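Local coordinates for hemerythrin HHE cation binding domain protein (PDB 6Q09) that binds two iron(III) ions, and also zinc, within a hemerythrin-like four-helix bundle, its biological role being uncertain, at residues A[10-15]-A[137-142]; A[18-23]-A[52-57]; A[78-83]-A[112-117]. All coordinates share one frame; numbering follows the deposited sequence.

Contacts 2 and 3 are the two histidine-bearing halves of one diiron centre, and contact 1 lies toward one end of the bundle. Segments 18-23 and 52-57 hold one iron, segments 78-83 and 112-117 the other. The FE atom of chain B and the FE atom of chain C are 3.2 Å apart; the centres of contacts 2 and 3 are about 12 Å apart. Glu58 and Glu118 bind both irons and water 2 lies between the irons, while Phe55 of contact 2 stacks on His80 of contact 3. Contact 1 shares helix 12-32 with contact 2, their centres about 13 Å apart, and packs helix 133-161 on the start of helix 12-32; its Val15 side chain stays about 10 Å from an iron.

Contact 1: residues A[10-15]-A[137-142]; sequences VNAYEV and EELGEK. Unlike the reference sequence in segment 10-15: Val10 (reference Met).
At the capped N-terminus of helix 12-32, the backbone of Asn11 and Ala12 packs directly on Gly140 of helix 133-161. Gly140 has no side chain, and its CA approaches Ala12 N to 3.5 Å and Asn11 C to 3.7 Å. The apolar part of the contact flanks this point. Ala12 CB touches the CD2 methyl of Leu139 at 3.7 Å, and Tyr62 of helix 38-65 packs on both side chains. Val15, further into its helix, lays CG2 over Gly140 O. Val10, where the reference sequence has Met, keeps CG1 between its own N and carbonyl carbon (chi1 89°), and from there the methyl leans on the backbone of Gly140 and on the carboxylate of Glu141. The Glu141 chain bends at chi2 (-62°), which brings OE1 back to water 1: this water accepts from Val10 N at 3.0 Å and donates to Glu141 OE1 at 2.7 Å. On the neighbouring helical turn, Glu137 presents CA and CG to Val10 O, the CA-H...O contact measuring 3.3 Å between Glu137 CA and Val10 O. Asn11 is the N-cap: its OD1 accepts from Glu14 N at 2.9 Å with an N-H...O angle of 162°, the donor tilted from the amide plane. A weak return bond from Asn11 N to Glu14 OE1 completes a capping box. The chemistry implies a junction built on close backbone packing and one bridging water, with no direct hydrogen bond between the segments and with the buried Val10 O left to C-H contacts alone.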
loop_
_atom_site.group_PDB
_atom_site.type_symbol
_atom_site.label_atom_id
_atom_site.label_comp_id
_atom_site.label_asym_id
_atom_site.label_seq_id
_atom_site.Cartn_x
_atom_site.Cartn_y
_atom_site.Cartn_z
ATOM N N VAL A 10 7.645 13.268 14.063
ATOM C CA VAL A 10 6.768 12.320 13.389
ATOM C C VAL A 10 6.692 11.037 14.213
ATOM O O VAL A 10 7.573 10.733 15.026
ATOM C CB VAL A 10 7.234 12.026 11.942
ATOM C CG1 VAL A 10 8.219 10.860 11.905
ATOM C CG2 VAL A 10 6.040 11.757 11.053
ATOM N N ASN A 11 5.613 10.273 14.017
ATOM C CA ASN A 11 5.496 8.968 14.652
ATOM C C ASN A 11 4.933 7.967 13.653
ATOM O O ASN A 11 4.446 8.330 12.578
ATOM C CB ASN A 11 4.667 9.020 15.945
ATOM C CG ASN A 11 3.191 9.270 15.716
ATOM O OD1 ASN A 11 2.565 8.699 14.822
ATOM N ND2 ASN A 11 2.611 10.124 16.562
ATOM N N ALA A 12 5.013 6.685 14.030
ATOM C CA ALA A 12 4.713 5.609 13.087
ATOM C C ALA A 12 3.296 5.728 12.536
ATOM O O ALA A 12 3.059 5.432 11.355
ATOM C CB ALA A 12 4.895 4.256 13.763
ATOM N N TYR A 13 2.345 6.102 13.403
ATOM C CA TYR A 13 0.951 6.242 12.998
ATOM C C TYR A 13 0.811 7.311 11.936
ATOM O O TYR A 13 0.119 7.116 10.930
ATOM C CB TYR A 13 0.080 6.587 14.201
ATOM C CG TYR A 13 0.208 5.621 15.371
ATOM C CD1 TYR A 13 0.457 4.266 15.157
ATOM C CD2 TYR A 13 0.057 6.064 16.680
ATOM C CE1 TYR A 13 0.543 3.375 16.226
ATOM C CE2 TYR A 13 0.164 5.183 17.759
ATOM C CZ TYR A 13 0.403 3.841 17.520
ATOM O OH TYR A 13 0.499 2.972 18.593
ATOM N N GLU A 14 1.435 8.467 12.160
ATOM C CA GLU A 14 1.284 9.546 11.187
ATOM C C GLU A 14 1.913 9.169 9.856
ATOM O O GLU A 14 1.393 9.526 8.799
ATOM C CB GLU A 14 1.921 10.832 11.704
ATOM C CG GLU A 14 1.426 11.289 13.063
ATOM C CD GLU A 14 2.177 12.506 13.564
ATOM O OE1 GLU A 14 3.336 12.694 13.138
ATOM O OE2 GLU A 14 1.609 13.275 14.373
ATOM N N VAL A 15 3.034 8.448 9.871
ATOM C CA VAL A 15 3.628 8.027 8.606
ATOM C C VAL A 15 2.638 7.209 7.786
ATOM O O VAL A 15 2.453 7.452 6.584
ATOM C CB VAL A 15 4.921 7.233 8.855
ATOM C CG1 VAL A 15 5.442 6.688 7.513
ATOM C CG2 VAL A 15 5.940 8.128 9.536
ATOM N N GLU A 137 8.110 7.462 17.917
ATOM C CA GLU A 137 8.815 8.474 17.147
ATOM C C GLU A 137 10.001 7.875 16.415
ATOM O O GLU A 137 10.230 8.180 15.241
ATOM C CB GLU A 137 9.234 9.626 18.052
ATOM C CG GLU A 137 8.079 10.585 18.298
ATOM C CD GLU A 137 8.442 11.717 19.226
ATOM O OE1 GLU A 137 9.627 11.808 19.618
ATOM O OE2 GLU A 137 7.538 12.511 19.565
ATOM N N GLU A 138 10.780 7.027 17.088
ATOM C CA GLU A 138 11.902 6.391 16.410
ATOM C C GLU A 138 11.430 5.455 15.303
ATOM O O GLU A 138 12.022 5.418 14.221
ATOM C CB GLU A 138 12.756 5.633 17.420
ATOM C CG GLU A 138 14.001 5.015 16.806
ATOM C CD GLU A 138 14.841 6.032 16.050
ATOM O OE1 GLU A 138 15.594 6.795 16.698
ATOM O OE2 GLU A 138 14.733 6.086 14.801
ATOM N N LEU A 139 10.371 4.687 15.555
ATOM C CA LEU A 139 9.847 3.799 14.524
ATOM C C LEU A 139 9.337 4.600 13.335
ATOM O O LEU A 139 9.564 4.227 12.175
ATOM C CB LEU A 139 8.734 2.927 15.100
ATOM C CG LEU A 139 8.058 1.988 14.104
ATOM C CD1 LEU A 139 9.110 1.039 13.509
ATOM C CD2 LEU A 139 6.873 1.243 14.736
ATOM N N GLY A 140 8.646 5.709 13.611
ATOM C CA GLY A 140 8.213 6.599 12.537
ATOM C C GLY A 140 9.374 7.137 11.719
ATOM O O GLY A 140 9.301 7.197 10.489
ATOM N N GLU A 141 10.479 7.508 12.389
ATOM C CA GLU A 141 11.633 8.013 11.651
ATOM C C GLU A 141 12.265 6.921 10.805
ATOM O O GLU A 141 12.707 7.189 9.679
ATOM C CB GLU A 141 12.681 8.614 12.603
ATOM C CG GLU A 141 12.304 9.972 13.212
ATOM C CD GLU A 141 12.117 11.102 12.182
ATOM O OE1 GLU A 141 11.726 12.222 12.590
ATOM O OE2 GLU A 141 12.360 10.894 10.968
ATOM N N LYS A 142 12.352 5.695 11.347
ATOM C CA LYS A 142 12.859 4.561 10.575
ATOM C C LYS A 142 11.983 4.308 9.350
ATOM O O LYS A 142 12.485 4.096 8.239
ATOM C CB LYS A 142 12.918 3.312 11.451
HETATM O O HOH W 1 10.570 13.061 14.837
#

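Contact 2: residues A[18-23]-A[52-57]; sequences EHHVVI and DIHFRI. With FE (Fe (III) ion), chain B.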
loop_
_atom_site.group_PDB
_atom_site.type_symbol
_atom_site.label_atom_id
_atom_site.label_comp_id
_atom_site.label_asym_id
_atom_site.label_seq_id
_atom_site.Cartn_x
_atom_site.Cartn_y
_atom_site.Cartn_z
ATOM N N GLU A 18 -0.674 9.339 6.771
ATOM C CA GLU A 18 -0.422 10.247 5.655
ATOM C C GLU A 18 -0.175 9.482 4.367
ATOM O O GLU A 18 -0.591 9.922 3.290
ATOM C CB GLU A 18 0.768 11.151 5.946
ATOM C CG GLU A 18 0.577 12.079 7.130
ATOM C CD GLU A 18 1.865 12.770 7.544
ATOM O OE1 GLU A 18 2.873 12.649 6.810
ATOM O OE2 GLU A 18 1.871 13.426 8.610
ATOM N N HIS A 19 0.519 8.349 4.441
ATOM C CA HIS A 19 0.727 7.606 3.208
ATOM C C HIS A 19 -0.579 7.016 2.692
ATOM O O HIS A 19 -0.760 6.884 1.478
ATOM C CB HIS A 19 1.762 6.496 3.397
ATOM C CG HIS A 19 2.391 6.071 2.106
ATOM N ND1 HIS A 19 2.563 4.754 1.758
ATOM C CD2 HIS A 19 2.806 6.799 1.037
ATOM C CE1 HIS A 19 3.084 4.682 0.545
ATOM N NE2 HIS A 19 3.254 5.910 0.089
ATOM N N HIS A 20 -1.481 6.635 3.598
ATOM C CA HIS A 20 -2.814 6.219 3.180
ATOM C C HIS A 20 -3.520 7.324 2.403
ATOM O O HIS A 20 -4.187 7.049 1.398
ATOM C CB HIS A 20 -3.664 5.818 4.388
ATOM C CG HIS A 20 -3.356 4.451 4.926
ATOM N ND1 HIS A 20 -3.639 4.084 6.225
ATOM C CD2 HIS A 20 -2.802 3.363 4.339
ATOM C CE1 HIS A 20 -3.262 2.831 6.417
ATOM N NE2 HIS A 20 -2.756 2.369 5.287
ATOM N N VAL A 21 -3.398 8.575 2.854
ATOM C CA VAL A 21 -4.054 9.672 2.137
ATOM C C VAL A 21 -3.469 9.811 0.742
ATOM O O VAL A 21 -4.196 10.092 -0.225
ATOM C CB VAL A 21 -3.952 10.988 2.926
ATOM C CG1 VAL A 21 -4.600 12.137 2.131
ATOM C CG2 VAL A 21 -4.611 10.844 4.295
ATOM N N VAL A 22 -2.146 9.621 0.613
ATOM C CA VAL A 22 -1.511 9.600 -0.708
ATOM C C VAL A 22 -2.132 8.525 -1.580
ATOM O O VAL A 22 -2.519 8.783 -2.727
ATOM C CB VAL A 22 0.012 9.376 -0.584
ATOM C CG1 VAL A 22 0.618 9.073 -1.984
ATOM C CG2 VAL A 22 0.668 10.582 0.044
ATOM N N ILE A 23 -2.215 7.295 -1.060
ATOM C CA ILE A 23 -2.688 6.168 -1.868
ATOM C C ILE A 23 -4.149 6.375 -2.267
ATOM O O ILE A 23 -4.545 6.145 -3.424
ATOM C CB ILE A 23 -2.494 4.853 -1.095
ATOM C CG1 ILE A 23 -0.994 4.517 -1.047
ATOM C CG2 ILE A 23 -3.340 3.711 -1.722
ATOM C CD1 ILE A 23 -0.655 3.459 -0.005
ATOM N N ASP A 52 3.664 -0.772 -3.414
ATOM C CA ASP A 52 4.854 -1.576 -3.159
ATOM C C ASP A 52 5.516 -1.131 -1.868
ATOM O O ASP A 52 5.691 -1.918 -0.928
ATOM C CB ASP A 52 5.818 -1.443 -4.338
ATOM C CG ASP A 52 7.135 -2.207 -4.124
ATOM O OD1 ASP A 52 7.110 -3.174 -3.352
ATOM O OD2 ASP A 52 8.167 -1.848 -4.717
ATOM N N ILE A 53 5.825 0.158 -1.781
ATOM C CA ILE A 53 6.607 0.587 -0.619
ATOM C C ILE A 53 5.745 0.607 0.644
ATOM O O ILE A 53 6.264 0.415 1.756
ATOM C CB ILE A 53 7.292 1.933 -0.896
ATOM C CG1 ILE A 53 6.337 3.103 -0.825
ATOM C CG2 ILE A 53 7.996 1.903 -2.249
ATOM C CD1 ILE A 53 6.913 4.368 -1.515
ATOM N N HIS A 54 4.422 0.817 0.509
ATOM C CA HIS A 54 3.541 0.794 1.671
ATOM C C HIS A 54 3.504 -0.582 2.320
ATOM O O HIS A 54 3.707 -0.724 3.540
ATOM C CB HIS A 54 2.113 1.216 1.270
ATOM C CG HIS A 54 1.211 1.468 2.437
ATOM N ND1 HIS A 54 1.201 2.658 3.127
ATOM C CD2 HIS A 54 0.265 0.690 3.018
ATOM C CE1 HIS A 54 0.293 2.605 4.089
ATOM N NE2 HIS A 54 -0.276 1.412 4.053
ATOM N N PHE A 55 3.263 -1.613 1.524
ATOM C CA PHE A 55 3.177 -2.936 2.122
ATOM C C PHE A 55 4.525 -3.351 2.680
ATOM O O PHE A 55 4.579 -4.083 3.673
ATOM C CB PHE A 55 2.683 -3.961 1.113
ATOM C CG PHE A 55 1.192 -3.864 0.837
ATOM C CD1 PHE A 55 0.395 -3.003 1.584
ATOM C CD2 PHE A 55 0.604 -4.642 -0.140
ATOM C CE1 PHE A 55 -0.995 -2.894 1.336
ATOM C CE2 PHE A 55 -0.768 -4.545 -0.387
ATOM C CZ PHE A 55 -1.561 -3.663 0.359
ATOM N N ARG A 56 5.609 -2.879 2.067
ATOM C CA ARG A 56 6.943 -3.251 2.535
ATOM C C ARG A 56 7.257 -2.601 3.874
ATOM O O ARG A 56 7.795 -3.248 4.779
ATOM C CB ARG A 56 7.989 -2.857 1.494
ATOM C CG ARG A 56 8.851 -3.989 1.040
ATOM C CD ARG A 56 9.723 -3.549 -0.109
ATOM N NE ARG A 56 9.161 -4.001 -1.369
ATOM C CZ ARG A 56 9.434 -5.184 -1.897
ATOM N NH1 ARG A 56 10.271 -6.006 -1.261
ATOM N NH2 ARG A 56 8.887 -5.540 -3.050
ATOM N N ILE A 57 6.966 -1.310 4.025
ATOM C CA ILE A 57 7.257 -0.740 5.331
ATOM C C ILE A 57 6.350 -1.346 6.395
ATOM O O ILE A 57 6.794 -1.521 7.536
ATOM C CB ILE A 57 7.208 0.800 5.323
ATOM C CG1 ILE A 57 5.790 1.329 5.143
ATOM C CG2 ILE A 57 8.136 1.362 4.246
ATOM C CD1 ILE A 57 5.598 2.600 5.938
HETATM FE FE FE B . -1.569 0.574 5.195
HETATM O O HOH W 2 -2.268 -0.507 4.075
#
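His54 ND1 donates to His19 ND1 at 2.8 Å, with an N-H...N angle of 153°. The bond runs close to both ring planes, slightly tilted from that of His19, and the two imidazoles meet rim to rim. Both have CG trans to the backbone N (chi1 -158° for His19), which sends the rings into the gap between helices 12-32 and 38-65, where the side chains pass in opposite directions. The ND1-ND1 bond probably sets the rotation of the His54 ring, and Glu50, hydrogen-bonded to His19 NE2, is one shell further out. The other nitrogen, His54 NE2, is 1.9 Å from the iron of chain B. Ile23 CD1 sits over one face of the His54 ring, 3.9 Å from its centroid, in a CH-pi contact. The His20 side chain crosses that of His54 at about a right angle, the two rings meeting obliquely, and supplies NE2, 2.2 Å from the same iron; its ND1 is held by Glu119, so each iron-binding ring here has a second-shell partner. Glu58, Glu118 and water 2 complete the ligand set. Histidines presented by near-antiparallel helices, with carboxylates bridging the two irons, are typical of the diiron site in the hemerythrin four-helix bundle.

Contact 3: residues A[78-83]-A[112-117]; sequences AEHRQV and EAHADE. With FE (Fe (III) ion), chain C.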
loop_
_atom_site.group_PDB
_atom_site.type_symbol
_atom_site.label_atom_id
_atom_site.label_comp_id
_atom_site.label_asym_id
_atom_site.label_seq_id
_atom_site.Cartn_x
_atom_site.Cartn_y
_atom_site.Cartn_z
ATOM N N ALA A 78 -3.062 -11.471 5.803
ATOM C CA ALA A 78 -4.020 -12.067 4.880
ATOM C C ALA A 78 -4.688 -10.992 4.027
ATOM O O ALA A 78 -4.932 -11.206 2.839
ATOM C CB ALA A 78 -5.058 -12.886 5.653
ATOM N N GLU A 79 -4.975 -9.823 4.610
ATOM C CA GLU A 79 -5.543 -8.753 3.796
ATOM C C GLU A 79 -4.552 -8.246 2.757
ATOM O O GLU A 79 -4.969 -7.860 1.655
ATOM C CB GLU A 79 -6.017 -7.615 4.687
ATOM C CG GLU A 79 -6.986 -8.101 5.730
ATOM C CD GLU A 79 -8.052 -7.102 6.037
ATOM O OE1 GLU A 79 -7.767 -5.887 5.980
ATOM O OE2 GLU A 79 -9.181 -7.546 6.311
ATOM N N HIS A 80 -3.245 -8.232 3.071
ATOM C CA HIS A 80 -2.282 -7.869 2.029
ATOM C C HIS A 80 -2.363 -8.855 0.877
ATOM O O HIS A 80 -2.293 -8.468 -0.297
ATOM C CB HIS A 80 -0.854 -7.789 2.589
ATOM C CG HIS A 80 -0.604 -6.543 3.385
ATOM N ND1 HIS A 80 0.654 -6.145 3.787
ATOM C CD2 HIS A 80 -1.463 -5.602 3.846
ATOM C CE1 HIS A 80 0.555 -5.017 4.468
ATOM N NE2 HIS A 80 -0.718 -4.665 4.516
ATOM N N ARG A 81 -2.566 -10.130 1.194
ATOM C CA ARG A 81 -2.660 -11.119 0.141
ATOM C C ARG A 81 -3.917 -10.890 -0.682
ATOM O O ARG A 81 -3.906 -11.058 -1.905
ATOM C CB ARG A 81 -2.633 -12.524 0.745
ATOM C CG ARG A 81 -2.296 -13.642 -0.238
ATOM C CD ARG A 81 -2.218 -14.993 0.464
ATOM N NE ARG A 81 -1.291 -15.003 1.590
ATOM C CZ ARG A 81 0.028 -15.141 1.458
ATOM N NH1 ARG A 81 0.566 -15.266 0.241
ATOM N NH2 ARG A 81 0.811 -15.152 2.534
ATOM N N GLN A 82 -5.000 -10.478 -0.027
ATOM C CA GLN A 82 -6.224 -10.132 -0.747
ATOM C C GLN A 82 -5.945 -9.084 -1.814
ATOM O O GLN A 82 -6.296 -9.250 -2.995
ATOM C CB GLN A 82 -7.282 -9.593 0.223
ATOM C CG GLN A 82 -8.031 -10.606 1.044
ATOM C CD GLN A 82 -8.940 -11.463 0.196
ATOM O OE1 GLN A 82 -8.457 -12.288 -0.575
ATOM N NE2 GLN A 82 -10.279 -11.268 0.321
ATOM N N VAL A 83 -5.339 -7.977 -1.398
ATOM C CA VAL A 83 -5.017 -6.888 -2.312
ATOM C C VAL A 83 -4.118 -7.375 -3.444
ATOM O O VAL A 83 -4.353 -7.062 -4.615
ATOM C CB VAL A 83 -4.372 -5.730 -1.534
ATOM C CG1 VAL A 83 -3.935 -4.641 -2.481
ATOM C CG2 VAL A 83 -5.330 -5.199 -0.486
ATOM N N GLU A 112 -9.173 -0.279 -0.413
ATOM C CA GLU A 112 -9.612 0.693 0.581
ATOM C C GLU A 112 -10.230 0.019 1.803
ATOM O O GLU A 112 -10.159 0.571 2.907
ATOM C CB GLU A 112 -10.569 1.698 -0.065
ATOM C CG GLU A 112 -9.825 2.670 -0.970
ATOM C CD GLU A 112 -10.733 3.665 -1.646
ATOM O OE1 GLU A 112 -11.805 3.255 -2.146
ATOM O OE2 GLU A 112 -10.376 4.861 -1.671
ATOM N N ALA A 113 -10.815 -1.169 1.639
ATOM C CA ALA A 113 -11.346 -1.897 2.784
ATOM C C ALA A 113 -10.226 -2.281 3.740
ATOM O O ALA A 113 -10.337 -2.089 4.959
ATOM C CB ALA A 113 -12.091 -3.145 2.320
ATOM N N HIS A 114 -9.134 -2.824 3.189
ATOM C CA HIS A 114 -7.952 -3.136 3.986
ATOM C C HIS A 114 -7.456 -1.910 4.739
ATOM O O HIS A 114 -7.273 -1.950 5.960
ATOM C CB HIS A 114 -6.843 -3.689 3.101
ATOM C CG HIS A 114 -5.489 -3.546 3.718
ATOM N ND1 HIS A 114 -5.126 -4.207 4.874
ATOM C CD2 HIS A 114 -4.439 -2.764 3.380
ATOM C CE1 HIS A 114 -3.891 -3.866 5.198
ATOM N NE2 HIS A 114 -3.454 -2.990 4.309
ATOM N N ALA A 115 -7.245 -0.797 4.030
ATOM C CA ALA A 115 -6.698 0.388 4.688
ATOM C C ALA A 115 -7.628 0.911 5.774
ATOM O O ALA A 115 -7.166 1.468 6.780
ATOM C CB ALA A 115 -6.409 1.485 3.659
ATOM N N ASP A 116 -8.932 0.734 5.601
ATOM C CA ASP A 116 -9.849 1.156 6.649
ATOM C C ASP A 116 -9.828 0.176 7.818
ATOM O O ASP A 116 -9.870 0.590 8.980
ATOM C CB ASP A 116 -11.262 1.309 6.084
ATOM C CG ASP A 116 -11.399 2.515 5.156
ATOM O OD1 ASP A 116 -10.579 3.456 5.249
ATOM O OD2 ASP A 116 -12.345 2.532 4.338
ATOM N N GLU A 117 -9.770 -1.124 7.526
ATOM C CA GLU A 117 -9.673 -2.135 8.568
ATOM C C GLU A 117 -8.345 -2.037 9.319
ATOM O O GLU A 117 -8.264 -2.403 10.499
ATOM C CB GLU A 117 -9.845 -3.511 7.931
ATOM C CG GLU A 117 -8.885 -4.552 8.449
ATOM C CD GLU A 117 -9.579 -5.628 9.239
ATOM O OE1 GLU A 117 -9.758 -6.743 8.714
ATOM O OE2 GLU A 117 -9.946 -5.359 10.399
HETATM FE FE FE C . -1.671 -2.618 5.242
HETATM O O HOH W 2 -2.268 -0.507 4.075
#
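His114 extends from its helix with CG opposite the backbone N (chi1 158°), whereas His80 places CG opposite its carbonyl carbon (chi1 -76°), and these two settings bring both NE2 atoms to the iron of chain C. The bond from His114 NE2 is 2.0 Å, that from His80 NE2 2.4 Å. The ring planes stand at 83°, with His114 CE1 at the edge of the His80 ring, 3.3 Å from His80 CD2. The ion does not lie on the bisector at His114 NE2 but leans toward CE1. Glu58 and Glu118 also bind this iron, and water 2 is a longer ligand at 2.5 Å. Tyr63 meets the His80 ring, while His80 ND1 has a weak hydrogen bond to Asp59. This pair of near-antiparallel helices, 70-90 and 100-121, forms one half of the hemerythrin-type bundle, each giving one histidine to the metal. At the other nitrogen of His114, Glu79 OE1 lies at the edge of the ring and accepts a weak hydrogen bond from His114 ND1 at 3.3 Å; Glu79 has been modelled in two positions, so the bond is tentative. Equally tentative is the approach of Glu79 OE2 to Glu117 OE1 at 2.6 Å, the carboxylates turned well out of each other's plane; two acid oxygens this close would probably share a proton. Glu117 turns its other oxygen, OE2, to a salt bridge with Arg120. One turn on from Glu79, Val83 CG2 touches His114 CB at 4.2 Å.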